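Local coordinates for BRIC1 (Synthetic construct, PDB 6FF6), which serves as a computationally designed, all-helical repeat protein with a corrugated architecture, with two segments that resemble Hpt domains in sequence, at residues 130-142 / 210-224. Sequence-based numbering, arbitrary orientation.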
loop_
_atom_site.group_PDB
_atom_site.type_symbol
_atom_site.label_atom_id
_atom_site.label_comp_id
_atom_site.label_asym_id
_atom_site.label_seq_id
_atom_site.Cartn_x
_atom_site.Cartn_y
_atom_site.Cartn_z
ATOM N N PHE A 130 -5.175 0.969 11.999
ATOM C CA PHE A 130 -5.546 -0.295 12.631
ATOM C C PHE A 130 -6.109 -0.080 14.014
ATOM O O PHE A 130 -7.165 -0.625 14.316
ATOM C CB PHE A 130 -4.356 -1.283 12.664
ATOM C CG PHE A 130 -4.557 -2.448 13.618
ATOM C CD1 PHE A 130 -5.515 -3.425 13.364
ATOM C CD2 PHE A 130 -3.839 -2.527 14.807
ATOM C CE1 PHE A 130 -5.754 -4.446 14.294
ATOM C CE2 PHE A 130 -4.086 -3.542 15.732
ATOM C CZ PHE A 130 -5.018 -4.513 15.458
ATOM N N PHE A 131 -5.392 0.679 14.868
ATOM C CA PHE A 131 -5.813 0.934 16.254
ATOM C C PHE A 131 -7.237 1.544 16.300
ATOM O O PHE A 131 -8.123 1.012 16.948
ATOM C CB PHE A 131 -4.748 1.764 17.025
ATOM C CG PHE A 131 -3.490 0.987 17.380
ATOM C CD1 PHE A 131 -3.570 -0.307 17.896
ATOM C CD2 PHE A 131 -2.232 1.560 17.236
ATOM C CE1 PHE A 131 -2.404 -1.034 18.218
ATOM C CE2 PHE A 131 -1.075 0.831 17.549
ATOM C CZ PHE A 131 -1.168 -0.463 18.038
ATOM N N ASP A 132 -7.464 2.592 15.516
ATOM C CA ASP A 132 -8.752 3.252 15.352
ATOM C C ASP A 132 -9.833 2.260 14.849
ATOM O O ASP A 132 -10.907 2.190 15.448
ATOM C CB ASP A 132 -8.559 4.458 14.408
ATOM C CG ASP A 132 -9.777 5.006 13.688
ATOM O OD1 ASP A 132 -10.887 4.964 14.270
ATOM O OD2 ASP A 132 -9.616 5.493 12.557
ATOM N N MET A 133 -9.554 1.519 13.757
ATOM C CA MET A 133 -10.472 0.515 13.214
ATOM C C MET A 133 -10.857 -0.544 14.266
ATOM O O MET A 133 -12.053 -0.771 14.490
ATOM C CB MET A 133 -9.867 -0.171 11.977
ATOM C CG MET A 133 -10.707 -1.344 11.478
ATOM S SD MET A 133 -11.063 -1.346 9.702
ATOM C CE MET A 133 -11.646 0.179 9.507
ATOM N N ALA A 134 -9.843 -1.188 14.899
ATOM C CA ALA A 134 -10.050 -2.227 15.919
ATOM C C ALA A 134 -10.875 -1.734 17.099
ATOM O O ALA A 134 -11.749 -2.467 17.539
ATOM C CB ALA A 134 -8.713 -2.807 16.399
ATOM N N ASP A 135 -10.615 -0.499 17.592
ATOM C CA ASP A 135 -11.381 0.156 18.660
ATOM C C ASP A 135 -12.891 0.116 18.318
ATOM O O ASP A 135 -13.708 -0.285 19.165
ATOM C CB ASP A 135 -10.987 1.641 18.784
ATOM C CG ASP A 135 -9.734 1.941 19.555
ATOM O OD1 ASP A 135 -9.343 1.110 20.390
ATOM O OD2 ASP A 135 -9.150 3.025 19.336
ATOM N N VAL A 136 -13.240 0.512 17.075
ATOM C CA VAL A 136 -14.618 0.553 16.577
ATOM C C VAL A 136 -15.238 -0.844 16.448
ATOM O O VAL A 136 -16.378 -1.054 16.896
ATOM C CB VAL A 136 -14.742 1.374 15.275
ATOM C CG1 VAL A 136 -16.174 1.370 14.760
ATOM C CG2 VAL A 136 -14.267 2.809 15.494
ATOM N N MET A 137 -14.489 -1.800 15.873
ATOM C CA MET A 137 -14.943 -3.192 15.743
ATOM C C MET A 137 -15.268 -3.878 17.086
ATOM O O MET A 137 -16.185 -4.702 17.149
ATOM C CB MET A 137 -13.951 -4.013 14.931
ATOM C CG MET A 137 -14.088 -3.743 13.453
ATOM S SD MET A 137 -13.317 -5.049 12.481
ATOM C CE MET A 137 -14.113 -4.791 10.831
ATOM N N LEU A 138 -14.565 -3.496 18.153
ATOM C CA LEU A 138 -14.788 -4.053 19.481
ATOM C C LEU A 138 -16.093 -3.542 20.047
ATOM O O LEU A 138 -16.846 -4.304 20.676
ATOM C CB LEU A 138 -13.595 -3.753 20.405
ATOM C CG LEU A 138 -12.297 -4.520 20.061
ATOM C CD1 LEU A 138 -11.112 -3.969 20.808
ATOM C CD2 LEU A 138 -12.459 -6.002 20.307
ATOM N N LYS A 139 -16.404 -2.264 19.746
ATOM C CA LYS A 139 -17.666 -1.621 20.148
ATOM C C LYS A 139 -18.833 -2.300 19.461
ATOM O O LYS A 139 -19.841 -2.608 20.105
ATOM C CB LYS A 139 -17.657 -0.120 19.846
ATOM C CG LYS A 139 -16.907 0.713 20.878
ATOM C CD LYS A 139 -17.093 2.205 20.624
ATOM C CE LYS A 139 -16.304 3.056 21.593
ATOM N NZ LYS A 139 -16.617 4.508 21.430
ATOM N N VAL A 140 -18.679 -2.574 18.160
ATOM C CA VAL A 140 -19.713 -3.259 17.386
ATOM C C VAL A 140 -19.980 -4.666 17.969
ATOM O O VAL A 140 -21.142 -5.011 18.232
ATOM C CB VAL A 140 -19.397 -3.267 15.873
ATOM C CG1 VAL A 140 -20.425 -4.087 15.093
ATOM C CG2 VAL A 140 -19.329 -1.840 15.322
ATOM N N MET A 141 -18.882 -5.437 18.217
ATOM C CA MET A 141 -18.898 -6.788 18.796
ATOM C C MET A 141 -19.645 -6.785 20.119
ATOM O O MET A 141 -20.553 -7.605 20.306
ATOM C CB MET A 141 -17.466 -7.287 19.032
ATOM C CG MET A 141 -16.828 -7.892 17.812
ATOM S SD MET A 141 -15.102 -8.433 18.110
ATOM C CE MET A 141 -15.383 -10.034 18.793
ATOM N N GLU A 142 -19.264 -5.826 21.011
ATOM C CA GLU A 142 -19.833 -5.608 22.335
ATOM C C GLU A 142 -21.349 -5.521 22.297
ATOM O O GLU A 142 -22.041 -6.258 23.007
ATOM C CB GLU A 142 -19.251 -4.331 22.952
ATOM C CG GLU A 142 -19.624 -4.139 24.409
ATOM C CD GLU A 142 -19.111 -2.836 24.981
ATOM O OE1 GLU A 142 -19.583 -1.771 24.520
ATOM O OE2 GLU A 142 -18.236 -2.874 25.878
ATOM N N LEU A 210 -18.027 -10.982 26.440
ATOM C CA LEU A 210 -17.910 -9.572 26.828
ATOM C C LEU A 210 -16.599 -9.339 27.596
ATOM O O LEU A 210 -15.936 -8.318 27.404
ATOM C CB LEU A 210 -19.142 -9.153 27.671
ATOM C CG LEU A 210 -19.122 -7.805 28.463
ATOM C CD1 LEU A 210 -19.594 -6.634 27.607
ATOM C CD2 LEU A 210 -20.014 -7.891 29.712
ATOM N N GLU A 211 -16.228 -10.302 28.452
ATOM C CA GLU A 211 -15.017 -10.258 29.261
ATOM C C GLU A 211 -13.814 -10.357 28.337
ATOM O O GLU A 211 -12.866 -9.573 28.491
ATOM C CB GLU A 211 -15.041 -11.395 30.268
ATOM C CG GLU A 211 -14.276 -11.109 31.544
ATOM C CD GLU A 211 -14.410 -12.214 32.575
ATOM O OE1 GLU A 211 -14.364 -13.404 32.185
ATOM O OE2 GLU A 211 -14.556 -11.890 33.776
ATOM N N THR A 212 -13.891 -11.273 27.328
ATOM C CA THR A 212 -12.884 -11.438 26.263
ATOM C C THR A 212 -12.716 -10.091 25.550
ATOM O O THR A 212 -11.573 -9.649 25.407
ATOM C CB THR A 212 -13.262 -12.571 25.277
ATOM O OG1 THR A 212 -13.491 -13.776 25.993
ATOM C CG2 THR A 212 -12.189 -12.847 24.265
ATOM N N LYS A 213 -13.853 -9.408 25.173
ATOM C CA LYS A 213 -13.814 -8.084 24.531
ATOM C C LYS A 213 -12.962 -7.110 25.364
ATOM O O LYS A 213 -12.069 -6.478 24.829
ATOM C CB LYS A 213 -15.241 -7.533 24.252
ATOM C CG LYS A 213 -15.317 -6.154 23.557
ATOM C CD LYS A 213 -15.315 -4.982 24.578
ATOM C CE LYS A 213 -14.843 -3.653 24.006
ATOM N NZ LYS A 213 -14.497 -2.668 25.078
ATOM N N ASP A 214 -13.229 -7.014 26.661
ATOM C CA ASP A 214 -12.494 -6.132 27.579
ATOM C C ASP A 214 -10.985 -6.424 27.575
ATOM O O ASP A 214 -10.159 -5.487 27.517
ATOM C CB ASP A 214 -13.093 -6.205 29.002
ATOM C CG ASP A 214 -14.540 -5.711 29.118
ATOM O OD1 ASP A 214 -14.999 -4.968 28.216
ATOM O OD2 ASP A 214 -15.208 -6.054 30.117
ATOM N N ILE A 215 -10.634 -7.737 27.609
ATOM C CA ILE A 215 -9.247 -8.205 27.586
ATOM C C ILE A 215 -8.599 -7.809 26.251
ATOM O O ILE A 215 -7.452 -7.349 26.245
ATOM C CB ILE A 215 -9.149 -9.746 27.823
ATOM C CG1 ILE A 215 -9.687 -10.194 29.216
ATOM C CG2 ILE A 215 -7.728 -10.271 27.575
ATOM C CD1 ILE A 215 -9.048 -9.597 30.468
ATOM N N MET A 216 -9.317 -8.011 25.132
ATOM C CA MET A 216 -8.831 -7.677 23.792
ATOM C C MET A 216 -8.566 -6.171 23.645
ATOM O O MET A 216 -7.581 -5.789 23.014
ATOM C CB MET A 216 -9.794 -8.182 22.715
ATOM C CG MET A 216 -9.848 -9.700 22.625
ATOM S SD MET A 216 -10.997 -10.409 21.398
ATOM C CE MET A 216 -12.390 -9.487 21.621
ATOM N N GLN A 217 -9.393 -5.334 24.287
ATOM C CA GLN A 217 -9.228 -3.880 24.321
ATOM C C GLN A 217 -7.955 -3.503 25.088
ATOM O O GLN A 217 -7.194 -2.656 24.641
ATOM C CB GLN A 217 -10.441 -3.208 24.977
ATOM C CG GLN A 217 -10.414 -1.677 24.837
ATOM C CD GLN A 217 -10.456 -1.194 23.391
ATOM O OE1 GLN A 217 -11.405 -1.470 22.647
ATOM N NE2 GLN A 217 -9.430 -0.460 22.967
ATOM N N GLU A 218 -7.719 -4.157 26.237
ATOM C CA GLU A 218 -6.506 -3.951 27.048
ATOM C C GLU A 218 -5.275 -4.401 26.258
ATOM O O GLU A 218 -4.228 -3.741 26.337
ATOM C CB GLU A 218 -6.583 -4.727 28.356
ATOM C CG GLU A 218 -7.636 -4.237 29.336
ATOM C CD GLU A 218 -7.805 -5.100 30.578
ATOM O OE1 GLU A 218 -7.129 -6.153 30.680
ATOM O OE2 GLU A 218 -8.622 -4.721 31.450
ATOM N N GLN A 219 -5.405 -5.527 25.492
ATOM C CA GLN A 219 -4.316 -6.056 24.655
ATOM C C GLN A 219 -4.022 -5.034 23.569
ATOM O O GLN A 219 -2.876 -4.649 23.411
ATOM C CB GLN A 219 -4.666 -7.431 24.049
ATOM C CG GLN A 219 -4.596 -8.591 25.037
ATOM C CD GLN A 219 -5.267 -9.827 24.507
ATOM O OE1 GLN A 219 -5.831 -9.843 23.419
ATOM N NE2 GLN A 219 -5.254 -10.890 25.265
ATOM N N LEU A 220 -5.075 -4.519 22.911
ATOM C CA LEU A 220 -4.971 -3.462 21.901
ATOM C C LEU A 220 -4.297 -2.184 22.471
ATOM O O LEU A 220 -3.314 -1.702 21.903
ATOM C CB LEU A 220 -6.354 -3.166 21.337
ATOM C CG LEU A 220 -6.373 -2.258 20.125
ATOM C CD1 LEU A 220 -5.741 -2.969 18.901
ATOM C CD2 LEU A 220 -7.782 -1.627 19.893
ATOM N N ASP A 221 -4.761 -1.723 23.640
ATOM C CA ASP A 221 -4.224 -0.576 24.373
ATOM C C ASP A 221 -2.750 -0.720 24.761
ATOM O O ASP A 221 -1.988 0.248 24.652
ATOM C CB ASP A 221 -5.091 -0.260 25.598
ATOM C CG ASP A 221 -6.485 0.281 25.266
ATOM O OD1 ASP A 221 -6.748 0.597 24.070
ATOM O OD2 ASP A 221 -7.320 0.368 26.192
ATOM N N ALA A 222 -2.340 -1.915 25.210
ATOM C CA ALA A 222 -0.946 -2.177 25.551
ATOM C C ALA A 222 -0.102 -1.948 24.306
ATOM O O ALA A 222 0.828 -1.145 24.359
ATOM C CB ALA A 222 -0.777 -3.598 26.040
ATOM N N TYR A 223 -0.469 -2.581 23.166
ATOM C CA TYR A 223 0.249 -2.397 21.894
ATOM C C TYR A 223 0.184 -0.929 21.417
ATOM O O TYR A 223 1.168 -0.435 20.856
ATOM C CB TYR A 223 -0.302 -3.290 20.771
ATOM C CG TYR A 223 -0.377 -4.777 21.029
ATOM C CD1 TYR A 223 0.772 -5.518 21.283
ATOM C CD2 TYR A 223 -1.570 -5.471 20.852
ATOM C CE1 TYR A 223 0.721 -6.899 21.428
ATOM C CE2 TYR A 223 -1.641 -6.847 21.053
ATOM C CZ TYR A 223 -0.489 -7.558 21.330
ATOM O OH TYR A 223 -0.532 -8.917 21.476
ATOM N N LYS A 224 -0.963 -0.241 21.652
ATOM C CA LYS A 224 -1.156 1.165 21.280
ATOM C C LYS A 224 -0.121 2.044 21.983
ATOM O O LYS A 224 0.379 2.986 21.387
ATOM C CB LYS A 224 -2.585 1.620 21.614
ATOM C CG LYS A 224 -3.079 2.826 20.839
ATOM C CD LYS A 224 -4.562 3.086 21.142
ATOM C CE LYS A 224 -5.192 4.139 20.250
ATOM N NZ LYS A 224 -6.668 4.217 20.433
#
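Leu220 leaves its helix with CG anti to the backbone N (chi1 -170°), which sends both methyls into helix 125-146, while Phe131, its CG anti to the carbonyl carbon (chi1 -73°), lays its ring along the end of helix 203-224. CD1 of Leu220 comes in at the edge of that ring, 3.6 Å from Phe131 CD1, and also touches the ring of Phe130; CD2 lies against Ala134 CB. This is a knob in a hole formed by Phe130, Phe131, Ala134 and Asp135. Over one face of the Phe131 ring sits Lys224 CA, 3.9 Å from the centroid, in a CH-pi contact. The lysine chain then runs extended past the phenylalanine, and NZ makes a salt bridge to Asp135 OD2 (3.0 Å), which uses its syn lone pair. The other carboxylate oxygen, OD1, takes NE2 of Gln217 at 3.0 Å in a nearly straight bond (163°). The second N-H of that amide goes to Asp221 OD1, 3.1 Å from NE2, so one NH2 links two acidic residues whose oxygens are close together. Leu138 returns the knob, packing among Lys213, Met216, Gln217 and Leu220, its CD2 on the Met216 CE methyl and its CD1 against the Gln217 amide. With Gln217 cut back to an alanine, the two carboxylates are likely to lose their shared donor, and Leu138 CD1 its amide neighbour. Further along, Lys213 NZ makes long ion pairs with Glu142 and Asp214, while its CE lies against Leu138 CB. The helices run antiparallel, their axes 10.2 Å apart, and form one side of a helical bundle in which Phe130 also packs on helix 155-174. Reciprocal knobs thus supply the apolar core; along its polar margin Lys224 probably offsets the charge of Asp135, and the neutral Gln217 amide probably eases the closeness of Asp135 and Asp221.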